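Local structure of GH127 beta-L-arabinofuranoside (Geobacillus stearothermophilus, 4QK0) at residues H146-A151 against D165-Y170; V359-L364 against R554-Y559; W490-E495 against P533-K538. The protein probably hydrolyses beta-L-arabinofuranosyl linkages in arabinose-containing glycosides, as a family 127 glycoside hydrolase. All blocks are in the same frame, centred on the assembly; numbering follows the deposited sequence.

Contact 1 belongs to the helical catalytic domain alone, whereas contacts 2 and 3 join domains: 359-364 of the catalytic domain meets 554-559 of the C-terminal domain, and 490-495 of the middle domain meets 533-538 of the C-terminal domain. The centre of contact 1 lies 34 Å from that of contact 2 and 44 Å from that of contact 3, across the centre of the chain. Contacts 2 and 3 are neighbours, their centres 12 Å apart, and they touch: Trp490 NE1 approaches Glu361 OE1 to 3.1 Å, a probable hydrogen bond, while its indole packs on Gly555 and Pro556. Catalytic, middle and C-terminal domains thus converge around Trp490.

Contact 1 of 3, residues H146-A151 against D165-Y170; sequences HLIEAA and DIMCKY
Two successive antiparallel helices of the catalytic domain, whose family belongs to the six-hairpin glycosidases with an (alpha/alpha)6 barrel, pack here through Met167 set against Leu147, Ile148 and Ala151. Met167, present as selenomethionine, carries the whole apolar contact from its side. The axes of segments 146-151 and 165-170 pass 9.3 Å apart, at 147° between their N-to-C directions, and the backbones come nearest where the CA atoms of Ile148 and Met167 stand 5.7 Å from each other.

The Met167 chain is folded rather than stretched. Its CG lies anti to the carbonyl carbon, and further bends at chi2 (-45°) and chi3 (-56°) curl the terminal methyl across the partner helix, so that different atoms of one side chain serve different neighbours. Near the root, CG rests on Ala151 CB at 3.6 Å, the small methyl letting the chain come close to the helix. Farther out, SE passes 3.8 Å from Leu147 CB. The tip, CE, sits between two residues: it presses on Leu147 CB at 3.5 Å, tighter than usual for carbons, and touches Ile148 CG1 at 3.8 Å. Leu147 meets the Met167 chain nearly at right angles. No hydrogen bond links the segments, and the four touching residues are buried.

Phe163, one turn before Met167 on helix 162-177, extends the same interface over Leu147, Ala150 and Ala151. Beyond it, Leu147 also reaches Ala80 of helix 76-92, while Ile148 packs on Ile194, Ala197 and Leu201 of helix 194-205, wedging helix 140-158 among three neighbouring helices.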
loop_
_atom_site.group_PDB
_atom_site.type_symbol
_atom_site.label_atom_id
_atom_site.label_comp_id
_atom_site.label_asym_id
_atom_site.label_seq_id
_atom_site.Cartn_x
_atom_site.Cartn_y
_atom_site.Cartn_z
ATOM N N HIS A 146 3.307 -33.486 0.952
ATOM C CA HIS A 146 2.165 -33.482 0.069
ATOM C C HIS A 146 1.931 -34.830 -0.561
ATOM O O HIS A 146 0.799 -35.232 -0.739
ATOM C CB HIS A 146 2.263 -32.379 -0.995
ATOM C CG HIS A 146 1.625 -31.110 -0.547
ATOM N ND1 HIS A 146 2.354 -29.975 -0.256
ATOM C CD2 HIS A 146 0.353 -30.847 -0.162
ATOM C CE1 HIS A 146 1.545 -29.056 0.239
ATOM N NE2 HIS A 146 0.333 -29.548 0.281
ATOM N N LEU A 147 3.002 -35.490 -0.925
ATOM C CA LEU A 147 2.917 -36.858 -1.490
ATOM C C LEU A 147 2.341 -37.897 -0.470
ATOM O O LEU A 147 1.511 -38.709 -0.804
ATOM C CB LEU A 147 4.312 -37.284 -1.903
ATOM C CG LEU A 147 4.886 -37.311 -3.313
ATOM C CD1 LEU A 147 3.921 -37.031 -4.439
ATOM C CD2 LEU A 147 6.201 -36.566 -3.428
ATOM N N ILE A 148 2.814 -37.815 0.784
ATOM C CA ILE A 148 2.221 -38.587 1.898
ATOM C C ILE A 148 0.724 -38.356 1.995
ATOM O O ILE A 148 -0.063 -39.314 1.995
ATOM C CB ILE A 148 2.889 -38.231 3.198
ATOM C CG1 ILE A 148 4.319 -38.803 3.222
ATOM C CG2 ILE A 148 2.080 -38.749 4.360
ATOM C CD1 ILE A 148 5.219 -38.278 4.323
ATOM N N GLU A 149 0.294 -37.095 1.995
ATOM C CA GLU A 149 -1.150 -36.846 2.099
ATOM C C GLU A 149 -1.851 -37.502 0.963
ATOM O O GLU A 149 -2.961 -37.999 1.144
ATOM C CB GLU A 149 -1.505 -35.361 2.100
ATOM C CG GLU A 149 -1.085 -34.571 3.314
ATOM C CD GLU A 149 -1.750 -33.172 3.342
ATOM O OE1 GLU A 149 -1.102 -32.161 2.973
ATOM O OE2 GLU A 149 -2.924 -33.096 3.769
ATOM N N ALA A 150 -1.261 -37.458 -0.233
ATOM C CA ALA A 150 -1.990 -37.991 -1.390
ATOM C C ALA A 150 -2.115 -39.526 -1.247
ATOM O O ALA A 150 -3.142 -40.093 -1.559
ATOM C CB ALA A 150 -1.243 -37.674 -2.677
ATOM N N ALA A 151 -1.024 -40.156 -0.830
ATOM C CA ALA A 151 -0.974 -41.605 -0.641
ATOM C C ALA A 151 -1.956 -42.091 0.431
ATOM O O ALA A 151 -2.688 -43.061 0.226
ATOM C CB ALA A 151 0.444 -42.059 -0.324
ATOM N N ASP A 165 2.783 -47.573 0.408
ATOM C CA ASP A 165 4.037 -48.282 0.635
ATOM C C ASP A 165 5.240 -47.480 0.215
ATOM O O ASP A 165 6.221 -47.403 0.918
ATOM C CB ASP A 165 4.020 -49.643 -0.084
ATOM C CG ASP A 165 3.081 -50.661 0.602
ATOM O OD1 ASP A 165 2.898 -50.563 1.830
ATOM O OD2 ASP A 165 2.508 -51.540 -0.084
ATOM N N ILE A 166 5.162 -46.894 -0.962
ATOM C CA ILE A 166 6.213 -46.011 -1.467
ATOM C C ILE A 166 6.477 -44.874 -0.472
ATOM O O ILE A 166 7.634 -44.609 -0.137
ATOM C CB ILE A 166 5.760 -45.435 -2.837
ATOM C CG1 ILE A 166 5.785 -46.554 -3.898
ATOM C CG2 ILE A 166 6.601 -44.236 -3.249
ATOM C CD1 ILE A 166 4.990 -46.223 -5.173
HETATM N N MSE A 167 5.418 -44.212 -0.028
HETATM C CA MSE A 167 5.582 -43.052 0.824
HETATM C C MSE A 167 6.058 -43.413 2.231
HETATM O O MSE A 167 6.730 -42.607 2.870
HETATM C CB MSE A 167 4.309 -42.224 0.804
HETATM C CG MSE A 167 4.042 -41.621 -0.598
HETATM SE SE MSE A 167 5.644 -40.840 -1.437
HETATM C CE MSE A 167 6.094 -39.610 -0.001
ATOM N N CYS A 168 5.732 -44.620 2.722
ATOM C CA CYS A 168 6.282 -45.076 4.016
ATOM C C CYS A 168 7.745 -45.297 3.924
ATOM O O CYS A 168 8.471 -45.056 4.898
ATOM C CB CYS A 168 5.608 -46.377 4.493
ATOM S SG CYS A 168 3.950 -46.169 5.157
ATOM N N LYS A 169 8.232 -45.750 2.764
ATOM C CA LYS A 169 9.677 -45.896 2.584
ATOM C C LYS A 169 10.361 -44.538 2.670
ATOM O O LYS A 169 11.393 -44.397 3.311
ATOM C CB LYS A 169 10.038 -46.551 1.247
ATOM C CG LYS A 169 10.020 -48.060 1.269
ATOM C CD LYS A 169 10.121 -48.713 -0.122
ATOM C CE LYS A 169 11.532 -49.137 -0.440
ATOM N NZ LYS A 169 12.486 -47.992 -0.537
ATOM N N TYR A 170 9.778 -43.528 2.037
ATOM C CA TYR A 170 10.362 -42.180 2.088
ATOM C C TYR A 170 10.247 -41.651 3.531
ATOM O O TYR A 170 11.232 -41.185 4.103
ATOM C CB TYR A 170 9.660 -41.274 1.066
ATOM C CG TYR A 170 10.312 -39.947 0.769
ATOM C CD1 TYR A 170 11.501 -39.574 1.329
ATOM C CD2 TYR A 170 9.727 -39.078 -0.140
ATOM C CE1 TYR A 170 12.090 -38.362 1.042
ATOM C CE2 TYR A 170 10.311 -37.851 -0.477
ATOM C CZ TYR A 170 11.482 -37.493 0.119
ATOM O OH TYR A 170 12.081 -36.300 -0.184
#

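Contact 2 of 3, residues V359-L364 against R554-Y559; sequences VMERAL and RGPIVY
The carboxylate of Glu361 turns one face to Pro556, whose CB stands almost directly over the carboxylate carbon, 3.5 Å from Glu361 CD. Pro556 CB also lies 3.6 Å from Glu361 CG and from Glu361 OE1, so the proline covers the flat group rather than meeting an oxygen end-on. Both oxygens are held by polar partners: OE2 by a salt bridge to Arg486 and a hydrogen bond with the Tyr463 hydroxyl, OE1 by the indole N-H of Trp490. At the second flat group, the guanidinium of Arg362, it is an edge that is touched: Val558 CG2 lies near its plane, a loose 4.1 Å from NH1, and the same NH1 is hydrogen-bonded to Ile306 O.

Glu361 projects from helix 354-365 with CG anti to the backbone N (chi1 169°) and stays extended beyond it, which carries the carboxylate across to the proline. Pro556 itself sits at the tip of a beta-hairpin that joins strands 549-554 and 557-562 of the C-terminal domain through a type II' turn. The turn is closed by Arg554 N to Ile557 O at 2.9 Å and by Ile557 N to Arg554 O at 3.1 Å. Gly555 takes the positive phi of 61° that this turn demands, where a CB would run into Pro556 CD.

With an alanine in place of Glu361, Arg486 would probably be left without this charge partner and the proline ring without the flat group packed against it. Asn366, just past the helix, ties the two segments together, its side chain bonding to Arg362 O, Pro556 O and Val558 N.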
loop_
_atom_site.group_PDB
_atom_site.type_symbol
_atom_site.label_atom_id
_atom_site.label_comp_id
_atom_site.label_asym_id
_atom_site.label_seq_id
_atom_site.Cartn_x
_atom_site.Cartn_y
_atom_site.Cartn_z
ATOM N N VAL A 359 -15.702 -20.474 12.163
ATOM C CA VAL A 359 -14.624 -20.044 11.282
ATOM C C VAL A 359 -14.477 -20.926 10.063
ATOM O O VAL A 359 -14.291 -20.427 8.921
ATOM C CB VAL A 359 -13.316 -19.923 12.039
ATOM C CG1 VAL A 359 -12.155 -19.625 11.134
ATOM C CG2 VAL A 359 -13.433 -18.772 13.013
HETATM N N MSE A 360 -14.515 -22.232 10.268
HETATM C CA MSE A 360 -14.429 -23.154 9.173
HETATM C C MSE A 360 -15.475 -22.762 8.158
HETATM O O MSE A 360 -15.195 -22.737 6.961
HETATM C CB MSE A 360 -14.722 -24.572 9.727
HETATM C CG MSE A 360 -14.717 -25.621 8.650
HETATM SE SE MSE A 360 -15.177 -27.442 9.280
HETATM C CE MSE A 360 -13.621 -27.627 10.231
ATOM N N GLU A 361 -16.712 -22.528 8.631
ATOM C CA GLU A 361 -17.830 -22.242 7.746
ATOM C C GLU A 361 -17.621 -20.902 7.049
ATOM O O GLU A 361 -17.838 -20.774 5.835
ATOM C CB GLU A 361 -19.111 -22.252 8.548
ATOM C CG GLU A 361 -20.339 -21.721 7.851
ATOM C CD GLU A 361 -21.573 -21.825 8.713
ATOM O OE1 GLU A 361 -21.701 -20.995 9.657
ATOM O OE2 GLU A 361 -22.451 -22.709 8.430
ATOM N N ARG A 362 -17.184 -19.885 7.805
ATOM C CA ARG A 362 -16.828 -18.574 7.200
ATOM C C ARG A 362 -15.824 -18.721 6.017
ATOM O O ARG A 362 -16.080 -18.229 4.918
ATOM C CB ARG A 362 -16.264 -17.680 8.258
ATOM C CG ARG A 362 -15.986 -16.256 7.842
ATOM C CD ARG A 362 -15.326 -15.468 8.959
ATOM N NE ARG A 362 -16.211 -15.185 10.071
ATOM C CZ ARG A 362 -17.254 -14.360 10.021
ATOM N NH1 ARG A 362 -17.565 -13.660 8.909
ATOM N NH2 ARG A 362 -17.988 -14.173 11.100
ATOM N N ALA A 363 -14.756 -19.464 6.214
ATOM C CA ALA A 363 -13.799 -19.680 5.142
ATOM C C ALA A 363 -14.362 -20.455 3.969
ATOM O O ALA A 363 -14.140 -20.105 2.781
ATOM C CB ALA A 363 -12.548 -20.342 5.633
ATOM N N LEU A 364 -15.171 -21.443 4.283
ATOM C CA LEU A 364 -15.741 -22.286 3.269
ATOM C C LEU A 364 -16.711 -21.599 2.336
ATOM O O LEU A 364 -16.743 -21.921 1.123
ATOM C CB LEU A 364 -16.457 -23.488 3.905
ATOM C CG LEU A 364 -15.584 -24.667 4.346
ATOM C CD1 LEU A 364 -16.486 -25.689 5.069
ATOM C CD2 LEU A 364 -14.890 -25.361 3.183
ATOM N N ARG A 554 -25.604 -12.428 5.647
ATOM C CA ARG A 554 -26.852 -13.199 5.892
ATOM C C ARG A 554 -26.547 -14.685 6.053
ATOM O O ARG A 554 -25.951 -15.295 5.160
ATOM C CB ARG A 554 -27.771 -12.994 4.704
ATOM C CG ARG A 554 -29.067 -13.760 4.774
ATOM C CD ARG A 554 -30.008 -13.416 3.619
ATOM N NE ARG A 554 -31.269 -14.129 3.854
ATOM C CZ ARG A 554 -31.502 -15.397 3.524
ATOM N NH1 ARG A 554 -30.614 -16.132 2.901
ATOM N NH2 ARG A 554 -32.644 -15.938 3.833
ATOM N N GLY A 555 -26.942 -15.283 7.176
ATOM C CA GLY A 555 -26.499 -16.661 7.440
ATOM C C GLY A 555 -24.990 -16.610 7.503
ATOM O O GLY A 555 -24.423 -15.632 8.006
ATOM N N PRO A 556 -24.313 -17.613 6.940
ATOM C CA PRO A 556 -22.831 -17.647 6.895
ATOM C C PRO A 556 -22.184 -16.824 5.752
ATOM O O PRO A 556 -20.962 -16.821 5.644
ATOM C CB PRO A 556 -22.541 -19.139 6.637
ATOM C CG PRO A 556 -23.656 -19.542 5.731
ATOM C CD PRO A 556 -24.868 -18.779 6.243
ATOM N N ILE A 557 -23.000 -16.190 4.904
ATOM C CA ILE A 557 -22.505 -15.596 3.692
ATOM C C ILE A 557 -22.341 -14.078 3.805
ATOM O O ILE A 557 -23.282 -13.362 4.143
ATOM C CB ILE A 557 -23.369 -15.960 2.480
ATOM C CG1 ILE A 557 -23.084 -17.440 2.166
ATOM C CG2 ILE A 557 -22.971 -15.094 1.291
ATOM C CD1 ILE A 557 -23.942 -17.977 1.060
ATOM N N VAL A 558 -21.105 -13.661 3.575
ATOM C CA VAL A 558 -20.751 -12.288 3.516
ATOM C C VAL A 558 -21.044 -11.796 2.089
ATOM O O VAL A 558 -20.667 -12.438 1.092
ATOM C CB VAL A 558 -19.270 -12.072 3.853
ATOM C CG1 VAL A 558 -18.920 -10.615 3.766
ATOM C CG2 VAL A 558 -18.965 -12.544 5.272
ATOM N N TYR A 559 -21.631 -10.613 2.047
ATOM C CA TYR A 559 -22.058 -9.987 0.804
ATOM C C TYR A 559 -21.071 -8.887 0.340
ATOM O O TYR A 559 -20.250 -8.435 1.100
ATOM C CB TYR A 559 -23.482 -9.430 1.029
ATOM C CG TYR A 559 -24.475 -10.524 0.807
ATOM C CD1 TYR A 559 -24.625 -11.556 1.713
ATOM C CD2 TYR A 559 -25.194 -10.571 -0.377
ATOM C CE1 TYR A 559 -25.477 -12.640 1.453
ATOM C CE2 TYR A 559 -26.090 -11.578 -0.618
ATOM C CZ TYR A 559 -26.208 -12.641 0.282
ATOM O OH TYR A 559 -27.058 -13.675 -0.020
#

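Contact 3 of 3, residues W490-E495 against P533-K538; sequences WCRGAE and PVERIK
A bend at chi2 in each chain, 136° in Arg492 and -81° in Glu535, helps lay the guanidinium beside the carboxylate as the two side chains approach from opposite directions. Arg492 grips Glu535 side-on with two nitrogens: NE donates to Glu535 OE2 at 2.8 Å, and NH2 donates to Glu535 OE1, also at 2.8 Å. Each oxygen accepts through its syn lone pair, both bonds are nearly straight, and both lie close to the guanidinium plane. The two flat groups are tilted by only 18°, so this bidentate salt bridge fixes their mutual rotation as well as their separation.

The bridge spans two domains. Residues 490-494 belong to the loop of the middle domain that leads from strand 479-486 into strand 495-498, while Glu535 belongs to a strand of the C-terminal domain that pairs antiparallel with strand 549-554.

A water makes a second link between the segments. It is hydrogen-bonded to Trp490 O at 2.7 Å and to Glu535 OE2 at 2.7 Å, spanning oxygens that are themselves 4.4 Å apart, and it also sits at the edge of the Trp490 ring, in its plane. Glu535 OE2 is thus held from both the arginine and the solvent molecule. Over one face of the indole, toward the rim, lies Cys491 CB; the ring nitrogen is engaged by Glu361 of contact 2. The second subunit closes in here: Pro615 of that chain packs on both Arg492 and Glu535, and farther along the strand Lys538 pairs in an antiparallel ladder with a strand of the same neighbour, carrying the sheet across the interface.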
loop_
_atom_site.group_PDB
_atom_site.type_symbol
_atom_site.label_atom_id
_atom_site.label_comp_id
_atom_site.label_asym_id
_atom_site.label_seq_id
_atom_site.Cartn_x
_atom_site.Cartn_y
_atom_site.Cartn_z
ATOM N N TRP A 490 -23.252 -16.945 14.100
ATOM C CA TRP A 490 -23.923 -15.811 13.416
ATOM C C TRP A 490 -25.416 -15.742 13.733
ATOM O O TRP A 490 -26.070 -14.720 13.493
ATOM C CB TRP A 490 -23.700 -15.841 11.891
ATOM C CG TRP A 490 -24.128 -17.112 11.212
ATOM C CD1 TRP A 490 -23.331 -18.092 10.777
ATOM C CD2 TRP A 490 -25.479 -17.514 10.885
ATOM N NE1 TRP A 490 -24.079 -19.094 10.191
ATOM C CE2 TRP A 490 -25.402 -18.760 10.270
ATOM C CE3 TRP A 490 -26.742 -16.945 11.104
ATOM C CZ2 TRP A 490 -26.529 -19.462 9.848
ATOM C CZ3 TRP A 490 -27.855 -17.622 10.693
ATOM C CH2 TRP A 490 -27.745 -18.884 10.067
ATOM N N CYS A 491 -25.960 -16.808 14.300
ATOM C CA CYS A 491 -27.390 -16.945 14.453
ATOM C C CYS A 491 -27.869 -16.408 15.793
ATOM O O CYS A 491 -27.218 -16.619 16.766
ATOM C CB CYS A 491 -27.714 -18.433 14.378
ATOM S SG CYS A 491 -29.444 -18.753 14.511
ATOM N N ARG A 492 -29.025 -15.762 15.849
ATOM C CA ARG A 492 -29.697 -15.444 17.129
ATOM C C ARG A 492 -30.929 -16.333 17.089
ATOM O O ARG A 492 -31.574 -16.457 16.032
ATOM C CB ARG A 492 -30.278 -14.013 17.223
ATOM C CG ARG A 492 -29.518 -12.819 16.678
ATOM C CD ARG A 492 -30.456 -11.879 15.878
ATOM N NE ARG A 492 -29.755 -10.742 15.272
ATOM C CZ ARG A 492 -29.549 -9.542 15.842
ATOM N NH1 ARG A 492 -30.036 -9.262 17.060
ATOM N NH2 ARG A 492 -28.866 -8.595 15.177
ATOM N N GLY A 493 -31.331 -16.871 18.217
ATOM C CA GLY A 493 -32.646 -17.503 18.332
ATOM C C GLY A 493 -32.875 -18.795 17.604
ATOM O O GLY A 493 -33.947 -19.020 16.975
ATOM N N ALA A 494 -31.911 -19.684 17.675
ATOM C CA ALA A 494 -32.123 -20.981 17.029
ATOM C C ALA A 494 -33.274 -21.723 17.711
ATOM O O ALA A 494 -33.427 -21.643 18.928
ATOM C CB ALA A 494 -30.869 -21.780 17.110
ATOM N N GLU A 495 -34.083 -22.433 16.936
ATOM C CA GLU A 495 -35.161 -23.253 17.502
ATOM C C GLU A 495 -35.022 -24.729 17.055
ATOM O O GLU A 495 -34.570 -25.005 15.931
ATOM C CB GLU A 495 -36.522 -22.726 17.054
ATOM C CG GLU A 495 -36.873 -21.291 17.464
ATOM C CD GLU A 495 -38.149 -20.726 16.779
ATOM O OE1 GLU A 495 -39.067 -21.488 16.397
ATOM O OE2 GLU A 495 -38.248 -19.502 16.559
ATOM N N PRO A 533 -31.840 -13.247 9.235
ATOM C CA PRO A 533 -32.031 -11.859 8.876
ATOM C C PRO A 533 -30.808 -11.253 8.210
ATOM O O PRO A 533 -29.692 -11.801 8.328
ATOM C CB PRO A 533 -32.193 -11.170 10.237
ATOM C CG PRO A 533 -31.398 -11.998 11.179
ATOM C CD PRO A 533 -31.606 -13.419 10.679
ATOM N N VAL A 534 -30.982 -10.144 7.496
ATOM C CA VAL A 534 -29.808 -9.428 6.939
ATOM C C VAL A 534 -29.145 -8.720 8.099
ATOM O O VAL A 534 -29.785 -7.977 8.750
ATOM C CB VAL A 534 -30.183 -8.385 5.874
ATOM C CG1 VAL A 534 -28.948 -7.564 5.437
ATOM C CG2 VAL A 534 -30.760 -9.079 4.656
ATOM N N GLU A 535 -27.874 -8.952 8.325
ATOM C CA GLU A 535 -27.193 -8.299 9.379
ATOM C C GLU A 535 -26.172 -7.261 8.849
ATOM O O GLU A 535 -25.510 -7.478 7.852
ATOM C CB GLU A 535 -26.393 -9.314 10.189
ATOM C CG GLU A 535 -27.189 -10.427 10.845
ATOM C CD GLU A 535 -27.865 -10.044 12.173
ATOM O OE1 GLU A 535 -28.030 -8.824 12.484
ATOM O OE2 GLU A 535 -28.293 -11.001 12.881
ATOM N N ARG A 536 -26.037 -6.170 9.591
ATOM C CA ARG A 536 -25.013 -5.157 9.381
ATOM C C ARG A 536 -23.857 -5.494 10.310
ATOM O O ARG A 536 -23.998 -5.384 11.521
ATOM C CB ARG A 536 -25.562 -3.773 9.754
ATOM C CG ARG A 536 -26.452 -3.102 8.699
ATOM C CD ARG A 536 -26.895 -1.719 9.232
ATOM N NE ARG A 536 -27.553 -0.855 8.267
ATOM C CZ ARG A 536 -28.806 -1.026 7.828
ATOM N NH1 ARG A 536 -29.573 -2.039 8.271
ATOM N NH2 ARG A 536 -29.306 -0.189 6.931
ATOM N N ILE A 537 -22.730 -5.914 9.773
ATOM C CA ILE A 537 -21.623 -6.304 10.614
ATOM C C ILE A 537 -20.655 -5.125 10.812
ATOM O O ILE A 537 -20.263 -4.464 9.832
ATOM C CB ILE A 537 -20.881 -7.482 9.974
ATOM C CG1 ILE A 537 -21.857 -8.661 9.683
ATOM C CG2 ILE A 537 -19.755 -7.947 10.871
ATOM C CD1 ILE A 537 -22.595 -9.192 10.904
ATOM N N LYS A 538 -20.245 -4.905 12.053
ATOM C CA LYS A 538 -19.245 -3.931 12.399
ATOM C C LYS A 538 -17.951 -4.565 12.868
ATOM O O LYS A 538 -17.970 -5.584 13.549
ATOM C CB LYS A 538 -19.757 -3.044 13.521
ATOM C CG LYS A 538 -20.967 -2.214 13.156
ATOM C CD LYS A 538 -20.718 -1.115 12.120
ATOM C CE LYS A 538 -19.574 -0.169 12.550
ATOM N NZ LYS A 538 -19.242 0.909 11.594
HETATM O O HOH W 1 -28.255 -13.650 12.240
#